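Local coordinates for protein STM4351 (Salmonella enterica, PDB 2Y7I) that binds arginine with high specificity in the periplasm as a solute-binding protein of family 3, at residues T50-F54 with D55-P59. Sequence-based numbering, arbitrary orientation.
Sequences TNQSF and DSLIP. With ZN (zinc ion), chain D; ARG (arginine), chain C.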
loop_
_atom_site.group_PDB
_atom_site.type_symbol
_atom_site.label_atom_id
_atom_site.label_comp_id
_atom_site.label_asym_id
_atom_site.label_seq_id
_atom_site.Cartn_x
_atom_site.Cartn_y
_atom_site.Cartn_z
ATOM N N THR A 50 -18.401 -14.430 7.724
ATOM C CA THR A 50 -18.867 -15.807 7.878
ATOM C C THR A 50 -17.653 -16.710 7.677
ATOM O O THR A 50 -16.941 -16.579 6.676
ATOM C CB THR A 50 -19.980 -16.139 6.867
ATOM O OG1 THR A 50 -21.058 -15.219 7.049
ATOM C CG2 THR A 50 -20.510 -17.574 7.053
ATOM N N ASN A 51 -17.419 -17.595 8.644
ATOM C CA ASN A 51 -16.279 -18.498 8.659
ATOM C C ASN A 51 -16.713 -19.913 8.249
ATOM O O ASN A 51 -17.549 -20.530 8.907
ATOM C CB ASN A 51 -15.654 -18.480 10.066
ATOM C CG ASN A 51 -14.568 -19.528 10.266
ATOM O OD1 ASN A 51 -14.379 -20.015 11.380
ATOM N ND2 ASN A 51 -13.847 -19.868 9.213
ATOM N N GLN A 52 -16.168 -20.401 7.137
ATOM C CA GLN A 52 -16.515 -21.735 6.606
ATOM C C GLN A 52 -15.304 -22.274 5.834
ATOM O O GLN A 52 -14.320 -21.551 5.655
ATOM C CB GLN A 52 -17.778 -21.679 5.736
ATOM C CG GLN A 52 -17.663 -20.815 4.477
ATOM C CD GLN A 52 -18.986 -20.688 3.721
ATOM O OE1 GLN A 52 -19.965 -20.143 4.236
ATOM N NE2 GLN A 52 -19.013 -21.185 2.485
ATOM N N SER A 53 -15.359 -23.527 5.392
ATOM C CA SER A 53 -14.191 -24.152 4.752
ATOM C C SER A 53 -13.735 -23.373 3.513
ATOM O O SER A 53 -14.564 -22.831 2.770
ATOM C CB SER A 53 -14.468 -25.629 4.418
ATOM O OG SER A 53 -15.558 -25.778 3.513
ATOM N N PHE A 54 -12.425 -23.312 3.294
ATOM C CA PHE A 54 -11.859 -22.518 2.188
ATOM C C PHE A 54 -12.428 -22.925 0.833
ATOM O O PHE A 54 -12.743 -22.063 -0.000
ATOM C CB PHE A 54 -10.327 -22.638 2.147
ATOM C CG PHE A 54 -9.686 -21.840 1.022
ATOM C CD1 PHE A 54 -9.428 -20.480 1.179
ATOM C CD2 PHE A 54 -9.352 -22.453 -0.195
ATOM C CE1 PHE A 54 -8.834 -19.739 0.146
ATOM C CE2 PHE A 54 -8.757 -21.720 -1.232
ATOM C CZ PHE A 54 -8.514 -20.363 -1.063
ATOM N N ASP A 55 -12.569 -24.234 0.626
ATOM C CA ASP A 55 -13.047 -24.773 -0.658
ATOM C C ASP A 55 -14.520 -24.485 -0.944
ATOM O O ASP A 55 -14.983 -24.700 -2.070
ATOM C CB ASP A 55 -12.780 -26.280 -0.742
ATOM C CG ASP A 55 -13.552 -27.083 0.301
ATOM O OD1 ASP A 55 -14.134 -26.495 1.239
ATOM O OD2 ASP A 55 -13.574 -28.325 0.179
ATOM N N SER A 56 -15.257 -24.018 0.069
ATOM C CA SER A 56 -16.684 -23.719 -0.093
ATOM C C SER A 56 -16.949 -22.235 -0.368
ATOM O O SER A 56 -18.098 -21.842 -0.593
ATOM C CB SER A 56 -17.478 -24.149 1.149
ATOM O OG SER A 56 -17.256 -23.236 2.218
ATOM N N LEU A 57 -15.891 -21.428 -0.357
ATOM C CA LEU A 57 -16.050 -19.970 -0.400
ATOM C C LEU A 57 -16.493 -19.465 -1.764
ATOM O O LEU A 57 -17.441 -18.683 -1.859
ATOM C CB LEU A 57 -14.767 -19.267 0.036
ATOM C CG LEU A 57 -14.413 -19.315 1.528
ATOM C CD1 LEU A 57 -13.017 -18.754 1.728
ATOM C CD2 LEU A 57 -15.450 -18.572 2.394
ATOM N N ILE A 58 -15.786 -19.885 -2.811
ATOM C CA ILE A 58 -16.189 -19.493 -4.166
ATOM C C ILE A 58 -17.611 -19.966 -4.533
ATOM O O ILE A 58 -18.410 -19.158 -5.004
ATOM C CB ILE A 58 -15.114 -19.838 -5.220
ATOM C CG1 ILE A 58 -13.981 -18.806 -5.119
ATOM C CG2 ILE A 58 -15.703 -19.838 -6.649
ATOM C CD1 ILE A 58 -12.702 -19.219 -5.813
ATOM N N PRO A 59 -17.937 -21.264 -4.302
ATOM C CA PRO A 59 -19.307 -21.732 -4.533
ATOM C C PRO A 59 -20.393 -20.959 -3.775
ATOM O O PRO A 59 -21.430 -20.633 -4.361
ATOM C CB PRO A 59 -19.264 -23.188 -4.066
ATOM C CG PRO A 59 -17.871 -23.603 -4.298
ATOM C CD PRO A 59 -17.013 -22.389 -4.060
HETATM ZN ZN ZN D . -14.576 -29.155 1.778
HETATM N N ARG C . -2.964 -18.851 -0.746
HETATM C CA ARG C . -3.487 -20.239 -0.943
HETATM C C ARG C . -4.527 -20.244 -2.057
HETATM O O ARG C . -5.106 -21.286 -2.357
HETATM C CB ARG C . -4.101 -20.793 0.360
HETATM C CG ARG C . -5.186 -19.892 0.977
HETATM C CD ARG C . -5.872 -20.539 2.179
HETATM N NE ARG C . -6.639 -19.533 2.918
HETATM C CZ ARG C . -7.376 -19.775 4.001
HETATM N NH1 ARG C . -7.479 -21.005 4.507
HETATM N NH2 ARG C . -8.015 -18.779 4.578
HETATM O OXT ARG C . -4.824 -19.196 -2.662
HETATM O O HOH W 1 -13.274 -21.262 -2.608
#
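Ser53 O is gripped twice by Ser56: the hydroxyl OG donates to it at 2.8 Å, tilted only slightly from the carbonyl plane, while the backbone N of Ser56 reaches it at 3.0 Å from well above that plane. With chi1 at 75°, the Ser56 hydroxyl is folded back over its own main chain, which lets N and OG close on the same oxygen. As an acceptor in its turn, Ser56 OG takes a bent bond of 2.7 Å from Gln52 NE2 and lies somewhat out of the plane of that amide. The glutamine is further pinned by Ser60 at NE2 and Lys65 at OE1, so the rotation of its amide is fixed from both ends. On the way there, its CG passes over Leu57 CD2, and Leu57 CD1 turns the other way to rest 4.0 Å from Phe54 CD1.

Main-chain bonds continue the turn. Leu57 N donates to Phe54 O, and a water takes the hydrogen of Ile58 N and donates to the same carbonyl, inserted where a direct bond from Ile58 N to Phe54 O would otherwise run. The Phe54 ring, swung out with CG anti to the backbone N (chi1 180°), lies against the bound arginine, whose CD sits over one ring face, offset toward the rim.

Asp55 faces the metal. Its OD2 binds the zinc ion at 2.1 Å, with OD1 a longer second contact at 2.7 Å; Ser53 OG donates a hydrogen bond to OD1 at 2.8 Å, nearly along the C-O direction, and so helps set the carboxylate. Asp140 also binds this zinc.

Two overlapping type I beta turns, 53-56 and 54-57, thus carry the chain from strand 46-51 into helix 57-62, a strand-to-helix connection that places Phe54 in the arginine-binding cleft of this periplasmic binding protein.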